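Local coordinates for protein phosphoserine aminotransferase (Bacillus circulans, PDB 2C0R) that catalyses the reversible, pyridoxal-phosphate-dependent conversion of 3-phosphohydroxypyruvate and glutamate to phosphoserine and 2-oxoglutarate, the second step of serine biosynthesis, at residues Q93-V98 / A143-L148; Y128-K133 / C289-S294; G283-G288 / H356-R361. The protein carries 1 engineered substitution. All blocks are in the same frame, centred on the assembly; numbering follows the deposited sequence.

How the contacts relate
The three contacts run from the cofactor-binding sheet out to the C-terminal end of the chain. Contact 1 joins two neighbouring parallel strands of the large mixed sheet, contact 2 joins connecting loops of that sheet and of the small three-stranded antiparallel sheet, and contact 3 packs the lead-in to strand 287-288 against the terminal helix 344-361. Centres of contacts 1 and 2 lie about 21 Å apart, those of 2 and 3 about 22 Å, and those of 1 and 3 about 42 Å. Contacts 1 and 2 interleave along the chain and touch at Val98 and Pro132. Contacts 2 and 3 also interleave, residues 283-288 running directly into 289-294.

Contact 1 (Q93-V98 / A143-L148); sequences QTANYV and AAYLHL
Strands 94-98 and 145-148 pair as adjacent parallel strands of the mixed seven-stranded sheet that carries the cofactor, their short axes at 28° to each other; Ala143 comes before a corner that the chain turns at Ala144. The backbone ladder is clearest at its C-terminal end, where Asn96 O accepts from His147 N at 2.8 Å and Val98 N gives a nearly straight bond (170°) to His147 O. It is less regular near the corner: Ala144 N reaches Thr94 O at 2.9 Å, while Asn96 N to Tyr145 O is longer, 3.2 Å.

One face carries an aromatic cluster. Tyr145 OH donates to Tyr97 OH at 2.6 Å, the acceptor hydroxyl lying at the edge of the Tyr145 ring, and Ala95 CB packs on Tyr145 CZ. His147 CB rests over the Tyr97 face, 3.9 Å from the ring centroid, and His147 CG, anti to its backbone N (chi1 -180°), is thereby set against Tyr97 CE2. A phenylalanine in place of Tyr97 would probably leave the Tyr145 hydroxyl without this acceptor. Beyond the pair, Ala107, Leu108 and Ala111 of helix 102-114 pack on Tyr97.

Both nitrogens of His147 have partners: ND1 and a water are 2.8 Å apart, the water also donating to Val98 O, and NE2 bonds Tyr192 OH. On the other face Val98 CG2 meets Leu146 CD1 at 3.7 Å. With His147 about 4 Å by side chain from cofactor-binding Asp173, this is the sheet core beside the pyridoxal phosphate site of a fold-type I aminotransferase.

Contact 2 (Y128-K133 / C289-S294); sequences YMTLPK and CVDVDS
Met129 to Leu131 meet Cys289 to Ser294 in a loop-to-loop contact, with no regular strand pairing: a connection of the large domain, between strands 117-122 and 143-149, lies against the one between strands 287-288 and 299-303 of the small antiparallel sheet. The second loop tightens into a 3-10 turn at 292-294, closed by Ser294 N to Asp291 O at 2.9 Å.

Two sound hydrogen bonds cross, running in opposite senses. In the first, Asp291 N donates to Met129 O at 2.8 Å with an almost linear N-H...O angle of 170°. The second is accepted by the hydroxyl of Ser294. The two bonds therefore grip the first loop at a carbonyl and, two residues on, at an amide. The 3-10 turn brings the Asp291 amide and the Ser294 hydroxyl to the same side of the loop, where they can serve the two ends of this short run.

A third polar pair, Thr130 OG1 donating to Asp291 OD2, is modelled at 2.4 Å, too short to be taken at face value; it places the hydroxyl beside the carboxylate, but the exact separation is doubtful.

Van der Waals packing flanks these bonds. Val290 CB touches the carbonyl oxygen of Met129, 3.6 Å away, and CG and CD1 of Leu131 lie against Ser294, with an apolar contact of 3.7 Å from CD1 to Ser294 CB. Ala157 of strand 157-158 touches both Leu131 and Val290. Ser294 OG, anti to its own carbonyl carbon (chi1 -70°), accepts from Leu131 N at 2.8 Å and 175°.

Contact 3 (G283-G288 / H356-R361); sequences GGFYRG and HFKRSR
The carbonyl oxygen of His356, just ahead of the Phe357 that meets Phe285, is gripped twice by one residue: Ser360 N at 3.0 Å and Ser360 OG at 2.8 Å, arriving from opposite faces of the carbonyl plane. Ser360 OG in turn accepts from Arg361 NH1, which lies 2.8 Å away with the oxygen only 6° out of the guanidinium plane. Arg361 CD stands over the centre of the Phe357 ring, 3.7 Å above it.

These bonds lie in the last turn of helix 344-361, against which the loop from helix 260-280 to strand 287-288 packs in the small domain. Phe285 carries the contact. With CG anti to the backbone N (chi1 -174°), its ring slides under Lys358, whose CA stands over the face, 3.9 Å from the centroid and 17° off the normal. The far rim of the ring meets the Phe357 ring, Phe285 CZ lying 3.7 Å from Phe357 CD2, and the two side chains cross at about a right angle. Arg361 O lies at another part of the Phe285 edge, 3.8 Å from CE1.

Tyr286 backs Phe285: Phe285 CD2 sits over the centre of the tyrosine ring. Tyr286 OH hydrogen-bonds Met354 O one turn back on the helix and comes within 3.7 Å of Phe357 CB. The Lys358 chain runs extended to CD and bends at chi3, and NZ forms a salt bridge with Glu355.

Contact 1 (Q93-V98 / A143-L148)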
loop_
_atom_site.group_PDB
_atom_site.type_symbol
_atom_site.label_atom_id
_atom_site.label_comp_id
_atom_site.label_asym_id
_atom_site.label_seq_id
_atom_site.Cartn_x
_atom_site.Cartn_y
_atom_site.Cartn_z
ATOM N N GLN A 93 -17.222 -26.392 4.416
ATOM C CA GLN A 93 -18.062 -25.225 4.707
ATOM C C GLN A 93 -18.384 -24.499 3.401
ATOM O O GLN A 93 -17.772 -24.818 2.371
ATOM C CB GLN A 93 -17.368 -24.241 5.643
ATOM C CG GLN A 93 -17.045 -24.784 7.032
ATOM C CD GLN A 93 -16.293 -23.718 7.816
ATOM O OE1 GLN A 93 -15.291 -23.160 7.343
ATOM N NE2 GLN A 93 -16.780 -23.387 8.995
ATOM N N THR A 94 -19.298 -23.528 3.425
ATOM C CA THR A 94 -19.571 -22.671 2.283
ATOM C C THR A 94 -19.329 -21.208 2.625
ATOM O O THR A 94 -19.719 -20.780 3.721
ATOM C CB THR A 94 -21.008 -22.801 1.753
ATOM O OG1 THR A 94 -21.916 -22.692 2.861
ATOM C CG2 THR A 94 -21.279 -24.170 1.114
ATOM N N ALA A 95 -18.735 -20.447 1.704
ATOM C CA ALA A 95 -18.605 -18.998 1.875
ATOM C C ALA A 95 -19.894 -18.428 1.285
ATOM O O ALA A 95 -20.103 -18.545 0.068
ATOM C CB ALA A 95 -17.380 -18.490 1.179
ATOM N N ASN A 96 -20.707 -17.874 2.185
ATOM C CA ASN A 96 -21.999 -17.337 1.801
ATOM C C ASN A 96 -21.924 -15.852 1.482
ATOM O O ASN A 96 -21.351 -15.076 2.279
ATOM C CB ASN A 96 -23.025 -17.548 2.919
ATOM C CG ASN A 96 -23.383 -19.048 2.992
ATOM O OD1 ASN A 96 -22.502 -19.887 2.866
ATOM N ND2 ASN A 96 -24.640 -19.341 3.173
ATOM N N TYR A 97 -22.525 -15.483 0.343
ATOM C CA TYR A 97 -22.490 -14.109 -0.184
ATOM C C TYR A 97 -23.888 -13.544 -0.423
ATOM O O TYR A 97 -24.762 -14.276 -0.887
ATOM C CB TYR A 97 -21.657 -14.067 -1.500
ATOM C CG TYR A 97 -20.174 -14.102 -1.089
ATOM C CD1 TYR A 97 -19.575 -15.306 -0.754
ATOM C CD2 TYR A 97 -19.432 -12.934 -1.039
ATOM C CE1 TYR A 97 -18.257 -15.387 -0.390
ATOM C CE2 TYR A 97 -18.093 -13.014 -0.644
ATOM C CZ TYR A 97 -17.523 -14.227 -0.333
ATOM O OH TYR A 97 -16.210 -14.320 0.087
ATOM N N VAL A 98 -24.082 -12.268 -0.072
ATOM C CA VAL A 98 -25.272 -11.535 -0.525
ATOM C C VAL A 98 -24.902 -10.798 -1.802
ATOM O O VAL A 98 -23.959 -9.988 -1.728
ATOM C CB VAL A 98 -25.714 -10.571 0.568
ATOM C CG1 VAL A 98 -26.984 -9.796 0.105
ATOM C CG2 VAL A 98 -25.925 -11.266 1.906
ATOM N N ALA A 143 -22.308 -22.687 6.586
ATOM C CA ALA A 143 -21.701 -21.394 6.284
ATOM C C ALA A 143 -20.496 -21.071 7.185
ATOM O O ALA A 143 -20.626 -21.165 8.403
ATOM C CB ALA A 143 -22.717 -20.253 6.423
ATOM N N ALA A 144 -19.389 -20.649 6.579
ATOM C CA ALA A 144 -18.221 -20.195 7.300
ATOM C C ALA A 144 -18.418 -18.769 7.762
ATOM O O ALA A 144 -17.880 -18.278 8.731
ATOM C CB ALA A 144 -16.985 -20.287 6.402
ATOM N N TYR A 145 -19.208 -18.069 6.933
ATOM C CA TYR A 145 -19.421 -16.639 7.159
ATOM C C TYR A 145 -20.519 -16.204 6.186
ATOM O O TYR A 145 -20.838 -16.953 5.277
ATOM C CB TYR A 145 -18.215 -15.748 6.938
ATOM C CG TYR A 145 -17.497 -15.794 5.621
ATOM C CD1 TYR A 145 -17.926 -15.069 4.507
ATOM C CD2 TYR A 145 -16.355 -16.580 5.471
ATOM C CE1 TYR A 145 -17.237 -15.153 3.303
ATOM C CE2 TYR A 145 -15.651 -16.646 4.277
ATOM C CZ TYR A 145 -16.092 -15.924 3.192
ATOM O OH TYR A 145 -15.426 -15.953 1.981
ATOM N N LEU A 146 -21.046 -15.011 6.437
ATOM C CA LEU A 146 -21.926 -14.364 5.480
ATOM C C LEU A 146 -21.258 -13.041 5.099
ATOM O O LEU A 146 -21.003 -12.270 6.033
ATOM C CB LEU A 146 -23.331 -14.098 6.027
ATOM C CG LEU A 146 -24.207 -13.263 5.070
ATOM C CD1 LEU A 146 -24.666 -14.098 3.890
ATOM C CD2 LEU A 146 -25.384 -12.668 5.812
ATOM N N HIS A 147 -21.003 -12.803 3.824
ATOM C CA HIS A 147 -20.380 -11.565 3.364
ATOM C C HIS A 147 -21.436 -10.708 2.645
ATOM O O HIS A 147 -22.154 -11.210 1.807
ATOM C CB HIS A 147 -19.274 -11.944 2.406
ATOM C CG HIS A 147 -18.528 -10.777 1.849
ATOM N ND1 HIS A 147 -19.037 -9.953 0.852
ATOM C CD2 HIS A 147 -17.294 -10.317 2.126
ATOM C CE1 HIS A 147 -18.114 -9.017 0.593
ATOM N NE2 HIS A 147 -17.042 -9.211 1.352
ATOM N N LEU A 148 -21.496 -9.452 3.042
ATOM C CA LEU A 148 -22.295 -8.489 2.293
ATOM C C LEU A 148 -21.433 -7.284 1.977
ATOM O O LEU A 148 -20.378 -7.058 2.591
ATOM C CB LEU A 148 -23.563 -8.123 3.060
ATOM C CG LEU A 148 -23.468 -7.514 4.453
ATOM C CD1 LEU A 148 -23.135 -6.033 4.478
ATOM C CD2 LEU A 148 -24.803 -7.668 5.203
HETATM O O HOH W 1 -21.106 -9.233 -0.896
#

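Contact 2 (Y128-K133 / C289-S294)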
loop_
_atom_site.group_PDB
_atom_site.type_symbol
_atom_site.label_atom_id
_atom_site.label_comp_id
_atom_site.label_asym_id
_atom_site.label_seq_id
_atom_site.Cartn_x
_atom_site.Cartn_y
_atom_site.Cartn_z
ATOM N N TYR A 128 -29.998 -5.586 -10.008
ATOM C CA TYR A 128 -29.389 -5.021 -8.801
ATOM C C TYR A 128 -30.014 -3.702 -8.392
ATOM O O TYR A 128 -29.482 -2.923 -7.603
ATOM C CB TYR A 128 -27.873 -4.837 -8.967
ATOM C CG TYR A 128 -27.231 -6.170 -9.311
ATOM C CD1 TYR A 128 -26.654 -6.403 -10.549
ATOM C CD2 TYR A 128 -27.220 -7.226 -8.407
ATOM C CE1 TYR A 128 -26.075 -7.617 -10.868
ATOM C CE2 TYR A 128 -26.633 -8.445 -8.710
ATOM C CZ TYR A 128 -26.063 -8.638 -9.942
ATOM O OH TYR A 128 -25.480 -9.839 -10.279
ATOM N N MET A 129 -31.204 -3.395 -8.893
ATOM C CA MET A 129 -31.868 -2.161 -8.498
ATOM C C MET A 129 -32.649 -2.275 -7.207
ATOM O O MET A 129 -32.942 -1.237 -6.627
ATOM C CB MET A 129 -32.826 -1.746 -9.617
ATOM C CG MET A 129 -32.197 -0.884 -10.664
ATOM S SD MET A 129 -33.361 -0.683 -12.102
ATOM C CE MET A 129 -32.390 -2.051 -12.805
ATOM N N THR A 130 -33.004 -3.488 -6.772
ATOM C CA THR A 130 -33.780 -3.647 -5.560
ATOM C C THR A 130 -32.978 -4.490 -4.571
ATOM O O THR A 130 -32.845 -5.690 -4.814
ATOM C CB THR A 130 -35.112 -4.370 -5.853
ATOM O OG1 THR A 130 -35.786 -3.610 -6.860
ATOM C CG2 THR A 130 -36.000 -4.449 -4.613
ATOM N N LEU A 131 -32.474 -3.887 -3.504
ATOM C CA LEU A 131 -31.681 -4.720 -2.600
ATOM C C LEU A 131 -32.534 -5.841 -2.028
ATOM O O LEU A 131 -33.743 -5.700 -1.847
ATOM C CB LEU A 131 -31.172 -3.875 -1.442
ATOM C CG LEU A 131 -30.045 -2.924 -1.824
ATOM C CD1 LEU A 131 -29.904 -1.815 -0.791
ATOM C CD2 LEU A 131 -28.785 -3.746 -2.019
ATOM N N PRO A 132 -31.919 -6.948 -1.716
ATOM C CA PRO A 132 -32.636 -8.011 -1.022
ATOM C C PRO A 132 -33.053 -7.479 0.336
ATOM O O PRO A 132 -32.313 -6.812 1.043
ATOM C CB PRO A 132 -31.629 -9.119 -0.838
ATOM C CG PRO A 132 -30.336 -8.615 -1.358
ATOM C CD PRO A 132 -30.495 -7.255 -1.968
ATOM N N LYS A 133 -34.289 -7.796 0.697
ATOM C CA LYS A 133 -34.690 -7.578 2.080
ATOM C C LYS A 133 -33.914 -8.509 3.011
ATOM O O LYS A 133 -33.496 -9.619 2.611
ATOM C CB LYS A 133 -36.182 -7.866 2.231
ATOM C CG LYS A 133 -37.067 -6.982 1.378
ATOM C CD LYS A 133 -38.547 -7.387 1.485
ATOM C CE LYS A 133 -39.481 -6.423 0.765
ATOM N NZ LYS A 133 -40.903 -6.478 1.215
ATOM N N CYS A 289 -31.008 4.941 -10.820
ATOM C CA CYS A 289 -30.582 3.624 -11.313
ATOM C C CYS A 289 -30.762 2.420 -10.396
ATOM O O CYS A 289 -30.377 1.225 -10.704
ATOM C CB CYS A 289 -29.074 3.671 -11.647
ATOM S SG CYS A 289 -28.900 4.581 -13.196
ATOM N N VAL A 290 -31.322 2.863 -9.247
ATOM C CA VAL A 290 -31.812 1.881 -8.262
ATOM C C VAL A 290 -33.156 2.359 -7.708
ATOM O O VAL A 290 -33.586 3.501 -7.866
ATOM C CB VAL A 290 -30.831 1.657 -7.088
ATOM C CG1 VAL A 290 -29.448 1.335 -7.589
ATOM C CG2 VAL A 290 -30.793 2.907 -6.227
ATOM N N ASP A 291 -33.837 1.423 -7.055
ATOM C CA ASP A 291 -35.123 1.674 -6.432
ATOM C C ASP A 291 -34.966 2.701 -5.320
ATOM O O ASP A 291 -33.907 2.725 -4.674
ATOM C CB ASP A 291 -35.684 0.382 -5.877
ATOM C CG ASP A 291 -36.237 -0.542 -6.936
ATOM O OD1 ASP A 291 -36.102 -0.344 -8.164
ATOM O OD2 ASP A 291 -36.829 -1.536 -6.471
ATOM N N VAL A 292 -35.976 3.516 -5.094
ATOM C CA VAL A 292 -35.883 4.544 -4.075
ATOM C C VAL A 292 -35.428 3.979 -2.739
ATOM O O VAL A 292 -34.485 4.512 -2.148
ATOM C CB VAL A 292 -37.229 5.285 -3.929
ATOM C CG1 VAL A 292 -37.210 6.178 -2.690
ATOM C CG2 VAL A 292 -37.532 6.094 -5.185
ATOM N N ASP A 293 -35.962 2.880 -2.269
ATOM C CA ASP A 293 -35.639 2.310 -0.984
ATOM C C ASP A 293 -34.250 1.670 -0.966
ATOM O O ASP A 293 -33.871 1.279 0.137
ATOM C CB ASP A 293 -36.659 1.228 -0.550
ATOM C CG ASP A 293 -38.011 1.881 -0.284
ATOM O OD1 ASP A 293 -38.099 3.120 -0.239
ATOM O OD2 ASP A 293 -38.968 1.108 -0.147
ATOM N N SER A 294 -33.533 1.595 -2.068
ATOM C CA SER A 294 -32.177 1.020 -2.075
ATOM C C SER A 294 -31.128 2.122 -2.239
ATOM O O SER A 294 -29.970 1.839 -2.288
ATOM C CB SER A 294 -32.025 -0.005 -3.210
ATOM O OG SER A 294 -32.807 -1.143 -2.864
#

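Contact 3 (G283-G288 / H356-R361)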
loop_
_atom_site.group_PDB
_atom_site.type_symbol
_atom_site.label_atom_id
_atom_site.label_comp_id
_atom_site.label_asym_id
_atom_site.label_seq_id
_atom_site.Cartn_x
_atom_site.Cartn_y
_atom_site.Cartn_z
ATOM N N GLY A 283 -38.746 16.163 -14.219
ATOM C CA GLY A 283 -39.607 16.010 -15.391
ATOM C C GLY A 283 -39.252 14.759 -16.167
ATOM O O GLY A 283 -39.511 14.698 -17.376
ATOM N N GLY A 284 -38.640 13.763 -15.533
ATOM C CA GLY A 284 -38.228 12.531 -16.205
ATOM C C GLY A 284 -36.919 12.711 -16.937
ATOM O O GLY A 284 -36.420 11.778 -17.583
ATOM N N PHE A 285 -36.324 13.908 -16.851
ATOM C CA PHE A 285 -35.073 14.115 -17.601
ATOM C C PHE A 285 -33.887 13.368 -16.998
ATOM O O PHE A 285 -32.999 12.922 -17.719
ATOM C CB PHE A 285 -34.752 15.603 -17.633
ATOM C CG PHE A 285 -33.558 15.969 -18.501
ATOM C CD1 PHE A 285 -33.662 16.174 -19.870
ATOM C CD2 PHE A 285 -32.291 16.090 -17.932
ATOM C CE1 PHE A 285 -32.567 16.490 -20.664
ATOM C CE2 PHE A 285 -31.214 16.428 -18.724
ATOM C CZ PHE A 285 -31.311 16.647 -20.078
ATOM N N TYR A 286 -33.877 13.265 -15.678
ATOM C CA TYR A 286 -32.939 12.477 -14.916
ATOM C C TYR A 286 -33.703 11.306 -14.281
ATOM O O TYR A 286 -34.790 11.534 -13.764
ATOM C CB TYR A 286 -32.238 13.242 -13.783
ATOM C CG TYR A 286 -31.421 14.418 -14.327
ATOM C CD1 TYR A 286 -31.806 15.711 -13.989
ATOM C CD2 TYR A 286 -30.323 14.222 -15.157
ATOM C CE1 TYR A 286 -31.094 16.793 -14.461
ATOM C CE2 TYR A 286 -29.623 15.314 -15.646
ATOM C CZ TYR A 286 -30.029 16.595 -15.287
ATOM O OH TYR A 286 -29.368 17.708 -15.747
ATOM N N ARG A 287 -33.190 10.099 -14.293
ATOM C CA ARG A 287 -33.829 8.973 -13.650
ATOM C C ARG A 287 -32.803 8.250 -12.765
ATOM O O ARG A 287 -31.649 8.060 -13.198
ATOM C CB ARG A 287 -34.310 7.920 -14.622
ATOM C CG ARG A 287 -35.376 8.254 -15.617
ATOM C CD ARG A 287 -35.547 7.321 -16.795
ATOM N NE ARG A 287 -34.601 6.247 -17.053
ATOM C CZ ARG A 287 -33.749 6.184 -18.078
ATOM N NH1 ARG A 287 -33.658 7.151 -18.986
ATOM N NH2 ARG A 287 -32.950 5.132 -18.181
ATOM N N GLY A 288 -33.226 7.831 -11.599
ATOM C CA GLY A 288 -32.277 7.077 -10.765
ATOM C C GLY A 288 -32.017 5.670 -11.295
ATOM O O GLY A 288 -32.757 5.187 -12.162
ATOM N N HIS A 356 -29.591 23.654 -15.124
ATOM C CA HIS A 356 -29.225 24.265 -16.395
ATOM C C HIS A 356 -29.229 23.261 -17.552
ATOM O O HIS A 356 -29.751 23.547 -18.652
ATOM C CB HIS A 356 -27.829 24.914 -16.370
ATOM C CG HIS A 356 -27.327 25.320 -17.732
ATOM N ND1 HIS A 356 -27.879 26.353 -18.475
ATOM C CD2 HIS A 356 -26.324 24.844 -18.511
ATOM C CE1 HIS A 356 -27.272 26.503 -19.631
ATOM N NE2 HIS A 356 -26.307 25.591 -19.673
ATOM N N PHE A 357 -28.624 22.105 -17.340
ATOM C CA PHE A 357 -28.534 21.159 -18.462
ATOM C C PHE A 357 -29.904 20.646 -18.841
ATOM O O PHE A 357 -30.228 20.503 -20.014
ATOM C CB PHE A 357 -27.558 20.039 -18.051
ATOM C CG PHE A 357 -27.143 19.184 -19.228
ATOM C CD1 PHE A 357 -26.019 19.501 -19.960
ATOM C CD2 PHE A 357 -27.915 18.081 -19.577
ATOM C CE1 PHE A 357 -25.662 18.678 -21.010
ATOM C CE2 PHE A 357 -27.549 17.266 -20.628
ATOM C CZ PHE A 357 -26.436 17.599 -21.380
ATOM N N LYS A 358 -30.736 20.397 -17.839
ATOM C CA LYS A 358 -32.128 20.000 -18.124
ATOM C C LYS A 358 -32.931 20.992 -18.909
ATOM O O LYS A 358 -33.652 20.674 -19.855
ATOM C CB LYS A 358 -32.760 19.762 -16.733
ATOM C CG LYS A 358 -34.268 19.474 -16.792
ATOM C CD LYS A 358 -34.738 19.263 -15.352
ATOM C CE LYS A 358 -34.840 20.557 -14.563
ATOM N NZ LYS A 358 -35.284 20.264 -13.168
ATOM N N ARG A 359 -32.811 22.255 -18.457
ATOM C CA ARG A 359 -33.510 23.326 -19.145
ATOM C C ARG A 359 -33.051 23.518 -20.586
ATOM O O ARG A 359 -33.905 23.900 -21.409
ATOM C CB ARG A 359 -33.331 24.658 -18.372
ATOM C CG ARG A 359 -34.059 24.741 -17.048
ATOM C CD ARG A 359 -34.047 26.130 -16.455
ATOM N NE ARG A 359 -32.797 26.538 -15.826
ATOM C CZ ARG A 359 -32.711 27.075 -14.616
ATOM N NH1 ARG A 359 -33.816 27.268 -13.901
ATOM N NH2 ARG A 359 -31.521 27.414 -14.143
ATOM N N SER A 360 -31.768 23.361 -20.888
ATOM C CA SER A 360 -31.241 23.600 -22.230
ATOM C C SER A 360 -31.302 22.361 -23.109
ATOM O O SER A 360 -31.359 22.433 -24.347
ATOM C CB SER A 360 -29.810 24.167 -22.093
ATOM O OG SER A 360 -28.984 23.282 -21.351
ATOM N N ARG A 361 -31.334 21.166 -22.521
ATOM C CA ARG A 361 -31.250 19.973 -23.377
ATOM C C ARG A 361 -32.536 19.160 -23.354
ATOM O O ARG A 361 -32.681 18.148 -24.047
ATOM C CB ARG A 361 -30.077 19.054 -22.992
ATOM C CG ARG A 361 -28.790 19.432 -23.730
ATOM C CD ARG A 361 -28.150 20.662 -23.051
ATOM N NE ARG A 361 -26.749 20.736 -23.414
ATOM C CZ ARG A 361 -25.898 21.674 -22.995
ATOM N NH1 ARG A 361 -26.336 22.641 -22.187
ATOM N NH2 ARG A 361 -24.648 21.574 -23.426
#